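Local atomic coordinates of ferritin light chain (Trichoplusia ni, PDB entry 1Z6O), a protein that probably stores iron in soluble, non-toxic form as part of a secreted 24-subunit shell of light and heavy chains, the light chain favouring nucleation of the ferrihydrite core. Residues A[49-52]-A[53-56]; A[142-145]-A[146-150]. All blocks are in the same frame, centred on the assembly; numbering follows the deposited sequence.

Contact 1. Residues A[49-52]-A[53-56]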
loop_
_atom_site.group_PDB
_atom_site.type_symbol
_atom_site.label_atom_id
_atom_site.label_comp_id
_atom_site.label_asym_id
_atom_site.label_seq_id
_atom_site.Cartn_x
_atom_site.Cartn_y
_atom_site.Cartn_z
ATOM N N LEU A 49 6.396 24.641 44.991
ATOM C CA LEU A 49 5.614 25.755 44.453
ATOM C C LEU A 49 6.444 27.040 44.460
ATOM O O LEU A 49 6.513 27.764 43.462
ATOM C CB LEU A 49 4.340 25.937 45.293
ATOM C CG LEU A 49 3.430 27.121 44.944
ATOM C CD1 LEU A 49 2.998 27.045 43.466
ATOM C CD2 LEU A 49 2.205 27.086 45.870
ATOM N N GLU A 50 7.077 27.322 45.593
ATOM C CA GLU A 50 7.909 28.514 45.719
ATOM C C GLU A 50 9.076 28.456 44.743
ATOM O O GLU A 50 9.376 29.440 44.065
ATOM C CB GLU A 50 8.444 28.642 47.157
ATOM C CG GLU A 50 7.311 28.807 48.173
ATOM C CD GLU A 50 7.757 28.661 49.628
ATOM O OE1 GLU A 50 8.794 28.003 49.887
ATOM O OE2 GLU A 50 7.044 29.188 50.514
ATOM N N ARG A 51 9.747 27.312 44.669
ATOM C CA ARG A 51 10.873 27.213 43.749
ATOM C C ARG A 51 10.435 27.309 42.290
ATOM O O ARG A 51 11.189 27.842 41.472
ATOM C CB ARG A 51 11.659 25.910 43.958
ATOM C CG ARG A 51 12.432 25.855 45.267
ATOM C CD ARG A 51 13.402 27.031 45.417
ATOM N NE ARG A 51 14.161 26.910 46.661
ATOM C CZ ARG A 51 14.618 27.937 47.368
ATOM N NH1 ARG A 51 14.397 29.181 46.960
ATOM N NH2 ARG A 51 15.286 27.718 48.496
ATOM N N SER A 52 9.239 26.811 41.948
ATOM C CA SER A 52 8.820 26.906 40.549
ATOM C C SER A 52 8.792 28.368 40.122
ATOM O O SER A 52 9.237 28.706 39.024
ATOM C CB SER A 52 7.443 26.251 40.290
ATOM O OG SER A 52 6.370 26.987 40.852
ATOM N N TYR A 53 8.281 29.241 40.984
ATOM C CA TYR A 53 8.237 30.660 40.644
ATOM C C TYR A 53 9.620 31.328 40.727
ATOM O O TYR A 53 9.897 32.247 39.960
ATOM C CB TYR A 53 7.167 31.382 41.494
ATOM C CG TYR A 53 5.789 31.227 40.866
ATOM C CD1 TYR A 53 4.796 30.429 41.455
ATOM C CD2 TYR A 53 5.496 31.853 39.654
ATOM C CE1 TYR A 53 3.540 30.266 40.840
ATOM C CE2 TYR A 53 4.257 31.694 39.036
ATOM C CZ TYR A 53 3.287 30.908 39.629
ATOM O OH TYR A 53 2.067 30.796 39.006
ATOM N N ASP A 54 10.500 30.870 41.621
ATOM C CA ASP A 54 11.864 31.429 41.664
ATOM C C ASP A 54 12.556 31.112 40.322
ATOM O O ASP A 54 13.201 31.966 39.714
ATOM C CB ASP A 54 12.726 30.785 42.770
ATOM C CG ASP A 54 12.320 31.210 44.172
ATOM O OD1 ASP A 54 11.769 32.318 44.321
ATOM O OD2 ASP A 54 12.572 30.439 45.127
ATOM N N TYR A 55 12.442 29.865 39.876
ATOM C CA TYR A 55 13.063 29.455 38.614
ATOM C C TYR A 55 12.451 30.216 37.435
ATOM O O TYR A 55 13.139 30.544 36.466
ATOM C CB TYR A 55 12.881 27.945 38.401
ATOM C CG TYR A 55 13.628 27.089 39.414
ATOM C CD1 TYR A 55 13.111 25.866 39.823
ATOM C CD2 TYR A 55 14.864 27.494 39.934
ATOM C CE1 TYR A 55 13.804 25.049 40.727
ATOM C CE2 TYR A 55 15.571 26.682 40.843
ATOM C CZ TYR A 55 15.026 25.460 41.227
ATOM O OH TYR A 55 15.700 24.628 42.100
ATOM N N LEU A 56 11.151 30.474 37.507
ATOM C CA LEU A 56 10.489 31.209 36.436
ATOM C C LEU A 56 11.090 32.615 36.322
ATOM O O LEU A 56 11.308 33.116 35.217
ATOM C CB LEU A 56 8.977 31.292 36.705
ATOM C CG LEU A 56 8.194 32.037 35.616
ATOM C CD1 LEU A 56 8.323 31.266 34.309
ATOM C CD2 LEU A 56 6.724 32.150 36.001
HETATM O O HOH W 1 8.899 31.918 44.789
#
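R51 reaches along its helix to D54, one turn on. Its chain bends at the CB-CG bond (chi2 -56°), which brings CD to 3.5 Å from OD2 of D54 and lets the guanidinium swing over to the carboxylate. R51 NH1 then gives OD2 of D54 a salt bridge of 2.9 Å. The oxygen lies at the edge of the guanidinium, near its plane, but the carboxylate plane is turned 46° from it. The other carboxylate oxygen, D54 OD1, accepts a hydrogen bond from a water that also donates to E50 O. R51 NH2 pairs with E135, so this arginine joins two acids. With an alanine here, D54 and E135 would each probably lose the guanidinium that pairs with them. On another side of the helix, S52 OG donates to L49 O over 2.7 Å, and Y53 N makes a weak bond to that same carbonyl. L49 CD1 lies alongside the Y53 ring, 4.2 Å from CE1. The Y55 ring reaches T132 through its hydroxyl. This turn belongs to helix 37-61: L49, S52, Y55 and L56 pack on helix 70-96, while L49, E50, Y53 and L56 meet the ferritin heavy chain.

Contact 2. Residues A[142-145]-A[146-150]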
loop_
_atom_site.group_PDB
_atom_site.type_symbol
_atom_site.label_atom_id
_atom_site.label_comp_id
_atom_site.label_asym_id
_atom_site.label_seq_id
_atom_site.Cartn_x
_atom_site.Cartn_y
_atom_site.Cartn_z
ATOM N N TYR A 142 15.032 13.587 54.045
ATOM C CA TYR A 142 14.481 13.830 55.380
ATOM C C TYR A 142 13.081 13.215 55.541
ATOM O O TYR A 142 12.796 12.535 56.525
ATOM C CB TYR A 142 14.424 15.339 55.618
ATOM C CG TYR A 142 13.855 15.723 56.957
ATOM C CD1 TYR A 142 14.605 15.576 58.120
ATOM C CD2 TYR A 142 12.561 16.230 57.063
ATOM C CE1 TYR A 142 14.082 15.926 59.363
ATOM C CE2 TYR A 142 12.024 16.582 58.300
ATOM C CZ TYR A 142 12.793 16.427 59.445
ATOM O OH TYR A 142 12.278 16.778 60.672
ATOM N N ILE A 143 12.200 13.454 54.579
ATOM C CA ILE A 143 10.847 12.898 54.660
ATOM C C ILE A 143 10.896 11.371 54.607
ATOM O O ILE A 143 10.151 10.678 55.313
ATOM C CB ILE A 143 9.972 13.438 53.509
ATOM C CG1 ILE A 143 9.895 14.966 53.610
ATOM C CG2 ILE A 143 8.554 12.845 53.580
ATOM C CD1 ILE A 143 9.203 15.613 52.400
ATOM N N HIS A 144 11.788 10.848 53.771
ATOM C CA HIS A 144 11.954 9.404 53.628
ATOM C C HIS A 144 12.378 8.801 54.981
ATOM O O HIS A 144 11.853 7.774 55.416
ATOM C CB HIS A 144 13.017 9.135 52.551
ATOM C CG HIS A 144 13.183 7.690 52.196
ATOM N ND1 HIS A 144 13.851 6.793 53.004
ATOM C CD2 HIS A 144 12.798 6.994 51.095
ATOM C CE1 HIS A 144 13.873 5.607 52.417
ATOM N NE2 HIS A 144 13.242 5.703 51.257
ATOM N N ARG A 145 13.328 9.449 55.647
ATOM C CA ARG A 145 13.803 8.975 56.949
ATOM C C ARG A 145 12.686 9.077 58.009
ATOM O O ARG A 145 12.537 8.211 58.881
ATOM C CB ARG A 145 15.019 9.808 57.390
ATOM C CG ARG A 145 15.689 9.245 58.624
ATOM C CD ARG A 145 16.952 10.001 59.039
ATOM N NE ARG A 145 17.491 9.338 60.220
ATOM C CZ ARG A 145 18.778 9.205 60.498
ATOM N NH1 ARG A 145 19.702 9.699 59.678
ATOM N NH2 ARG A 145 19.135 8.544 61.592
ATOM N N GLU A 146 11.902 10.143 57.931
ATOM C CA GLU A 146 10.794 10.329 58.863
ATOM C C GLU A 146 9.751 9.220 58.655
ATOM O O GLU A 146 9.118 8.761 59.601
ATOM C CB GLU A 146 10.170 11.708 58.621
ATOM C CG GLU A 146 9.058 12.095 59.568
ATOM C CD GLU A 146 9.522 12.217 61.016
ATOM O OE1 GLU A 146 10.702 12.595 61.250
ATOM O OE2 GLU A 146 8.688 11.943 61.910
ATOM N N ALA A 147 9.580 8.774 57.412
ATOM C CA ALA A 147 8.598 7.739 57.112
ATOM C C ALA A 147 9.006 6.315 57.471
ATOM O O ALA A 147 8.152 5.462 57.696
ATOM C CB ALA A 147 8.254 7.775 55.607
ATOM N N THR A 148 10.302 6.048 57.535
ATOM C CA THR A 148 10.729 4.671 57.721
ATOM C C THR A 148 11.785 4.437 58.774
ATOM O O THR A 148 12.286 3.328 58.890
ATOM C CB THR A 148 11.325 4.126 56.390
ATOM O OG1 THR A 148 12.437 4.952 56.002
ATOM C CG2 THR A 148 10.293 4.151 55.281
ATOM N N ARG A 149 12.116 5.445 59.558
ATOM C CA ARG A 149 13.195 5.239 60.493
ATOM C C ARG A 149 13.170 6.063 61.773
ATOM O O ARG A 149 13.518 5.562 62.831
ATOM C CB ARG A 149 14.488 5.510 59.716
ATOM C CG ARG A 149 15.753 5.107 60.362
ATOM C CD ARG A 149 16.905 5.259 59.362
ATOM N NE ARG A 149 18.154 5.059 60.066
ATOM C CZ ARG A 149 19.349 5.346 59.586
ATOM N NH1 ARG A 149 19.480 5.859 58.361
ATOM N NH2 ARG A 149 20.411 5.121 60.344
ATOM N N ASN A 150 12.744 7.314 61.689
ATOM C CA ASN A 150 12.791 8.175 62.865
ATOM C C ASN A 150 11.803 7.955 63.982
ATOM O O ASN A 150 12.114 8.244 65.128
ATOM C CB ASN A 150 12.715 9.642 62.457
ATOM C CG ASN A 150 13.967 10.112 61.751
ATOM O OD1 ASN A 150 15.027 9.479 61.848
ATOM N ND2 ASN A 150 13.858 11.232 61.046
HETATM O O HOH W 2 16.722 7.546 63.183
#
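R145 runs out near the end of helix 122-148 and meets N150 first, then R149. Its CB is 4.1 Å from N150 ND2. CG comes closer to the amide, 3.3 Å from N150 OD1, and CD follows it past the same oxygen. CG anti to the backbone N (chi1 -171°) and a chain extended as far as NE carry the shaft across the asparagine at about a right angle. R145 NE donates to N150 OD1 over 3.0 Å, with the oxygen somewhat out of the guanidinium plane. A water at the edge of this group donates to OD1 as well and accepts from R145 NH2. At the tip, the guanidinium lies flat on that of R149, with centres 4.0 Å apart and planes at 9°. NH2 of R145 sits over the centre of the R149 group. Two like charges in such a stack would be expected to repel, but carbonyls of the second light-chain subunit probably offset this: R145 NH2 donates to its Q152 O, and R149 to its S151 O and L154 O. N150 ND2 also makes a weak bond to E146 OE1, while E146 OE2 is hydrogen-bonded to N36 N. Along the backbone, R145 O accepts from N150 N at 3.0 Å and more weakly from R149 N. H144 NE2 is hydrogen-bonded to E164, a ligand of a bound calcium ion. The i+5 to i bond from N150 N to R145 O closes a pi-type turn, of the kind often found where a helix finishes; here that end of helix 122-148 forms part of the light-chain subunit interface.

In the fold
Both contacts are local and close no long loop: contact 1 is a turn within one helix, contact 2 runs from a helix into the turn after it. From the N terminus the chain first passes helix 4-11, then contact 1 in helix 37-61. It continues through helix 70-96 to helix 122-148, where contact 2 lies at the C-terminal end. The two follow in series, without nesting or crossing. Their centres are 26 Å apart, without touching. The helices still meet: I143 packs on V37, E40 and Y44 of helix 37-61, and other residues of helix 122-148 reach contact 1. Both helices belong to the ferritin four-helix bundle. Contact 1 borders a heavy chain, contact 2 another light chain.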